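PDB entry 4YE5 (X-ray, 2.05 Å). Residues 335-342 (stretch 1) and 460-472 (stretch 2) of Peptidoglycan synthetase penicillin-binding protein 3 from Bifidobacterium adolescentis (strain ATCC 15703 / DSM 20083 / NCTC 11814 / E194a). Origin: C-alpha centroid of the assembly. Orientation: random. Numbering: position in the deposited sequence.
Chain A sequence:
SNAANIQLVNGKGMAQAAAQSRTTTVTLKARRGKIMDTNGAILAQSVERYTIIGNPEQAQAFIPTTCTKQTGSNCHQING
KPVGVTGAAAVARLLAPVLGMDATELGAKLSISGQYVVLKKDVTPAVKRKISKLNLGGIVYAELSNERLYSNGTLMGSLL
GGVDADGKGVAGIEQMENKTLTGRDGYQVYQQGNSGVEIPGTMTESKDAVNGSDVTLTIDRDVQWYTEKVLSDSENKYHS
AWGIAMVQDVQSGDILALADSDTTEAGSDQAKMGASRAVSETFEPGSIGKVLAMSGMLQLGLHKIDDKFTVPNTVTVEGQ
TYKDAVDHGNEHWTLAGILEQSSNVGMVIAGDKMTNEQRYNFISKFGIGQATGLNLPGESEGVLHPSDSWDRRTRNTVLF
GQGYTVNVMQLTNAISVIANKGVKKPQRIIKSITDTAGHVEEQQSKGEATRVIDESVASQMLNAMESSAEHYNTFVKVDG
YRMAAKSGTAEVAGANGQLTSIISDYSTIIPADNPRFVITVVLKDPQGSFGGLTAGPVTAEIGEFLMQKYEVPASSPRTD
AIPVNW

Stretch 1 (335-342) LAGILEQS
Stretch 2 460-472: QMLNAMESSAEHY

Two helices of one chain, at least 122 residues apart in sequence where they touch, pack at close range. Helix 335-340 and the helix that enters the stretch already formed at Gln 460 and runs on toward Glu 470 point broadly the same way, their N-to-C directions 46° apart (signed crossing angle -46°), with axes approaching to 8.5 Å. Build both with phi near -60° to -70° and psi near -30° to -50°. Two alpha-carbon pairs fix the register: Ala 336 CA to Ala 464 CA at 5.1 Å, then, one helical turn further along both helices, Glu 340 CA to Ser 468 CA at 4.1 Å. On the stretch 2 side both register positions carry small residues, Ala 464 and Ser 468, four apart; across from them stand Ala 336 and Glu 340.

The last regular bond of the first helix runs from Gln 341 N to Gly 337 O at 2.8 Å. A Schellman motif follows: Ser 342 turns to phi/psi 54/41, and as part of the motif Ser 342 N donates to Leu 339 O at 3.0 Å. In stretch 2, regular i to i-4 bonds run from Ala 464 N to Gln 460 O (3.0 Å) through His 471 N to Ser 467 O (3.1 Å); Tyr 472 follows at -112/18.

The apolar contact is a knob in a hole. Leu 339 (chi1 t, chi2 p) points toward stretch 2 and sits among Met 461, Ala 464, Met 465 and Ser 468. Its CD2 lies 3.8 Å from Ala 464 CB, 4.0 Å from Met 461 CE and 4.0 Å from Met 465 CG. Both methionines are selenomethionine; Met 461 is mmm and Met 465 is m, t, p. Beside the knob, Ala 336 CB meets Ala 464 CB at 3.9 Å, methyl against methyl, both CA-to-CB bonds directed toward the other helix.

Ser 468 (chi1 m) shows how a polar residue can line this buried seam. Its OG donates to Ala 464 O at 3.0 Å, satisfying the hydroxyl proton within its own helix, and Glu 340 CA lies 3.3 Å from Ser 468 OG. Leu 339 CD2 packs 3.6 Å from the same Ser 468 OG.

A single direct hydrogen bond joins the stretches: His 471 ND1 donates to Glu 340 OE2 at 3.0 Å, with a somewhat bent N-H...O angle of 143°. The imidazole ND1 carries the proton, and the carboxylate oxygen accepts it. Glu 340 reaches it with chi1 t, chi2 -137° and chi3 4°; His 471 points toward stretch 1 with chi1 t and chi2 81°. Glu 340 O lies over one face of the imidazole, and Gln 341 OE1 approaches His 471 CE1 obliquely at 3.7 Å.

Three waters extend the polar contact. Water 1 donates to Glu 340 O (2.8 Å) and Ser 468 O (3.0 Å), joining two backbone carbonyls. Water 2 donates to the same Glu 340 O at 2.7 Å and hydrogen-bonds Ser 342 OG at 2.7 Å and Tyr 472 OH at 2.9 Å. Water 3 donates to Glu 340 OE2 and Ser 467 O, both at 2.8 Å. The rule is compact: small residues of stretch 2 at both register positions, one leucine knob, and a polar end completed by water.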

# COMPACT_ATOMS: atom_id res chain seq x y z
N LEU A 335 1.16 -18.09 33.95
CA LEU A 335 0.39 -17.47 32.89
C LEU A 335 1.28 -17.19 31.67
O LEU A 335 0.87 -17.42 30.54
CB LEU A 335 -0.27 -16.17 33.36
CG LEU A 335 -1.29 -15.58 32.38
CD1 LEU A 335 -2.46 -16.54 32.19
CD2 LEU A 335 -1.78 -14.22 32.86
N ALA A 336 2.51 -16.73 31.92
CA ALA A 336 3.48 -16.54 30.85
C ALA A 336 3.73 -17.86 30.09
O ALA A 336 3.82 -17.87 28.86
CB ALA A 336 4.78 -15.97 31.40
N GLY A 337 3.82 -18.96 30.83
CA GLY A 337 4.04 -20.27 30.20
C GLY A 337 2.87 -20.74 29.35
O GLY A 337 3.05 -21.43 28.35
N ILE A 338 1.64 -20.39 29.75
CA ILE A 338 0.47 -20.70 28.93
C ILE A 338 0.60 -20.04 27.54
O ILE A 338 0.25 -20.64 26.51
CB ILE A 338 -0.85 -20.29 29.65
CG1 ILE A 338 -1.19 -21.33 30.73
CG2 ILE A 338 -2.01 -20.16 28.64
CD1 ILE A 338 -2.13 -20.84 31.83
N LEU A 339 1.12 -18.82 27.52
CA LEU A 339 1.39 -18.12 26.26
C LEU A 339 2.49 -18.85 25.48
O LEU A 339 2.33 -19.18 24.30
CB LEU A 339 1.85 -16.66 26.51
CG LEU A 339 2.09 -15.89 25.21
CD1 LEU A 339 0.77 -15.68 24.41
CD2 LEU A 339 2.87 -14.56 25.38
N GLU A 340 3.61 -19.08 26.16
CA GLU A 340 4.78 -19.71 25.55
C GLU A 340 4.46 -21.09 24.97
O GLU A 340 4.97 -21.48 23.91
CB GLU A 340 5.88 -19.84 26.60
CG GLU A 340 7.11 -20.55 26.10
CD GLU A 340 7.65 -21.56 27.09
OE1 GLU A 340 7.01 -21.76 28.16
OE2 GLU A 340 8.71 -22.14 26.80
N GLN A 341 3.60 -21.83 25.66
CA GLN A 341 3.25 -23.19 25.23
C GLN A 341 2.01 -23.22 24.34
O GLN A 341 1.56 -24.29 23.97
CB GLN A 341 3.03 -24.07 26.46
CG GLN A 341 4.27 -24.15 27.37
CD GLN A 341 5.25 -25.21 26.91
OE1 GLN A 341 5.00 -25.92 25.93
NE2 GLN A 341 6.36 -25.34 27.62
N SER A 342 1.48 -22.05 23.98
CA SER A 342 0.30 -21.99 23.13
C SER A 342 -0.87 -22.83 23.69
O SER A 342 -1.57 -23.50 22.94
CB SER A 342 0.63 -22.46 21.70
OG SER A 342 1.72 -21.72 21.16
N GLN A 460 5.31 -6.63 30.58
CA GLN A 460 5.19 -8.02 31.03
C GLN A 460 4.86 -8.94 29.87
O GLN A 460 5.34 -10.08 29.81
CB GLN A 460 4.14 -8.13 32.14
CG GLN A 460 4.58 -7.42 33.41
CD GLN A 460 3.48 -7.30 34.47
OE1 GLN A 460 2.33 -7.67 34.25
NE2 GLN A 460 3.84 -6.75 35.62
N MSE A 461 4.03 -8.46 28.94
CA MSE A 461 3.68 -9.25 27.76
C MSE A 461 4.87 -9.38 26.80
O MSE A 461 5.07 -10.41 26.17
CB MSE A 461 2.49 -8.61 27.03
CG MSE A 461 1.16 -8.73 27.76
SE MSE A 461 0.73 -10.57 28.16
CE MSE A 461 0.70 -11.29 26.36
N LEU A 462 5.67 -8.33 26.68
CA LEU A 462 6.87 -8.39 25.86
C LEU A 462 7.84 -9.44 26.42
O LEU A 462 8.45 -10.22 25.68
CB LEU A 462 7.55 -7.00 25.87
CG LEU A 462 8.70 -6.73 24.90
CD1 LEU A 462 8.23 -6.85 23.47
CD2 LEU A 462 9.24 -5.32 25.15
N ASN A 463 7.97 -9.43 27.75
CA ASN A 463 8.76 -10.41 28.47
C ASN A 463 8.25 -11.85 28.21
O ASN A 463 9.03 -12.76 27.93
CB ASN A 463 8.73 -10.06 29.97
CG ASN A 463 9.68 -10.90 30.81
OD1 ASN A 463 9.70 -12.13 30.71
ND2 ASN A 463 10.45 -10.24 31.66
N ALA A 464 6.94 -12.05 28.27
CA ALA A 464 6.36 -13.37 28.00
C ALA A 464 6.53 -13.76 26.52
O ALA A 464 6.75 -14.94 26.20
CB ALA A 464 4.88 -13.41 28.40
N MSE A 465 6.45 -12.77 25.62
CA MSE A 465 6.70 -13.02 24.20
C MSE A 465 8.16 -13.36 23.91
O MSE A 465 8.47 -14.13 22.99
CB MSE A 465 6.24 -11.85 23.31
CG MSE A 465 4.73 -11.66 23.28
SE MSE A 465 4.24 -10.23 22.06
CE MSE A 465 4.81 -11.10 20.37
N GLU A 466 9.07 -12.79 24.68
CA GLU A 466 10.47 -13.15 24.54
C GLU A 466 10.68 -14.61 24.99
O GLU A 466 11.43 -15.36 24.36
CB GLU A 466 11.39 -12.17 25.29
CG GLU A 466 12.83 -12.64 25.32
CD GLU A 466 13.85 -11.52 25.54
OE1 GLU A 466 13.45 -10.39 25.91
OE2 GLU A 466 15.05 -11.78 25.33
N SER A 467 10.00 -15.02 26.07
CA SER A 467 10.04 -16.43 26.46
C SER A 467 9.40 -17.29 25.35
O SER A 467 9.89 -18.38 25.04
CB SER A 467 9.33 -16.67 27.80
OG SER A 467 10.03 -16.02 28.85
N SER A 468 8.34 -16.79 24.74
CA SER A 468 7.70 -17.52 23.63
C SER A 468 8.67 -17.69 22.44
O SER A 468 8.71 -18.75 21.83
CB SER A 468 6.40 -16.82 23.16
OG SER A 468 5.45 -16.73 24.24
N ALA A 469 9.46 -16.66 22.11
CA ALA A 469 10.47 -16.75 21.03
C ALA A 469 11.57 -17.77 21.37
O ALA A 469 11.98 -18.57 20.53
CB ALA A 469 11.11 -15.39 20.76
N GLU A 470 12.05 -17.73 22.60
CA GLU A 470 13.09 -18.66 23.03
C GLU A 470 12.64 -20.11 22.94
O GLU A 470 13.45 -21.01 22.77
CB GLU A 470 13.55 -18.34 24.45
CG GLU A 470 14.33 -17.04 24.54
CD GLU A 470 14.86 -16.79 25.94
OE1 GLU A 470 14.57 -17.63 26.82
OE2 GLU A 470 15.54 -15.77 26.16
N HIS A 471 11.34 -20.34 23.06
CA HIS A 471 10.79 -21.68 22.88
C HIS A 471 11.18 -22.31 21.52
O HIS A 471 11.27 -23.53 21.40
CB HIS A 471 9.26 -21.64 23.05
CG HIS A 471 8.63 -22.99 23.14
ND1 HIS A 471 8.60 -23.73 24.31
CD2 HIS A 471 8.00 -23.75 22.21
CE1 HIS A 471 7.98 -24.87 24.09
NE2 HIS A 471 7.60 -24.91 22.83
N TYR A 472 11.41 -21.47 20.51
CA TYR A 472 11.76 -21.92 19.15
C TYR A 472 13.20 -21.58 18.74
O TYR A 472 13.54 -21.62 17.56
CB TYR A 472 10.77 -21.34 18.12
CG TYR A 472 9.36 -21.83 18.41
CD1 TYR A 472 9.07 -23.18 18.44
CD2 TYR A 472 8.33 -20.93 18.70
CE1 TYR A 472 7.81 -23.65 18.71
CE2 TYR A 472 7.05 -21.39 18.97
CZ TYR A 472 6.80 -22.75 18.99
OH TYR A 472 5.55 -23.22 19.27
O HOH W 1 5.95 -19.96 21.77
O HOH W 2 4.09 -22.76 21.75
O HOH W 3 10.84 -20.37 26.71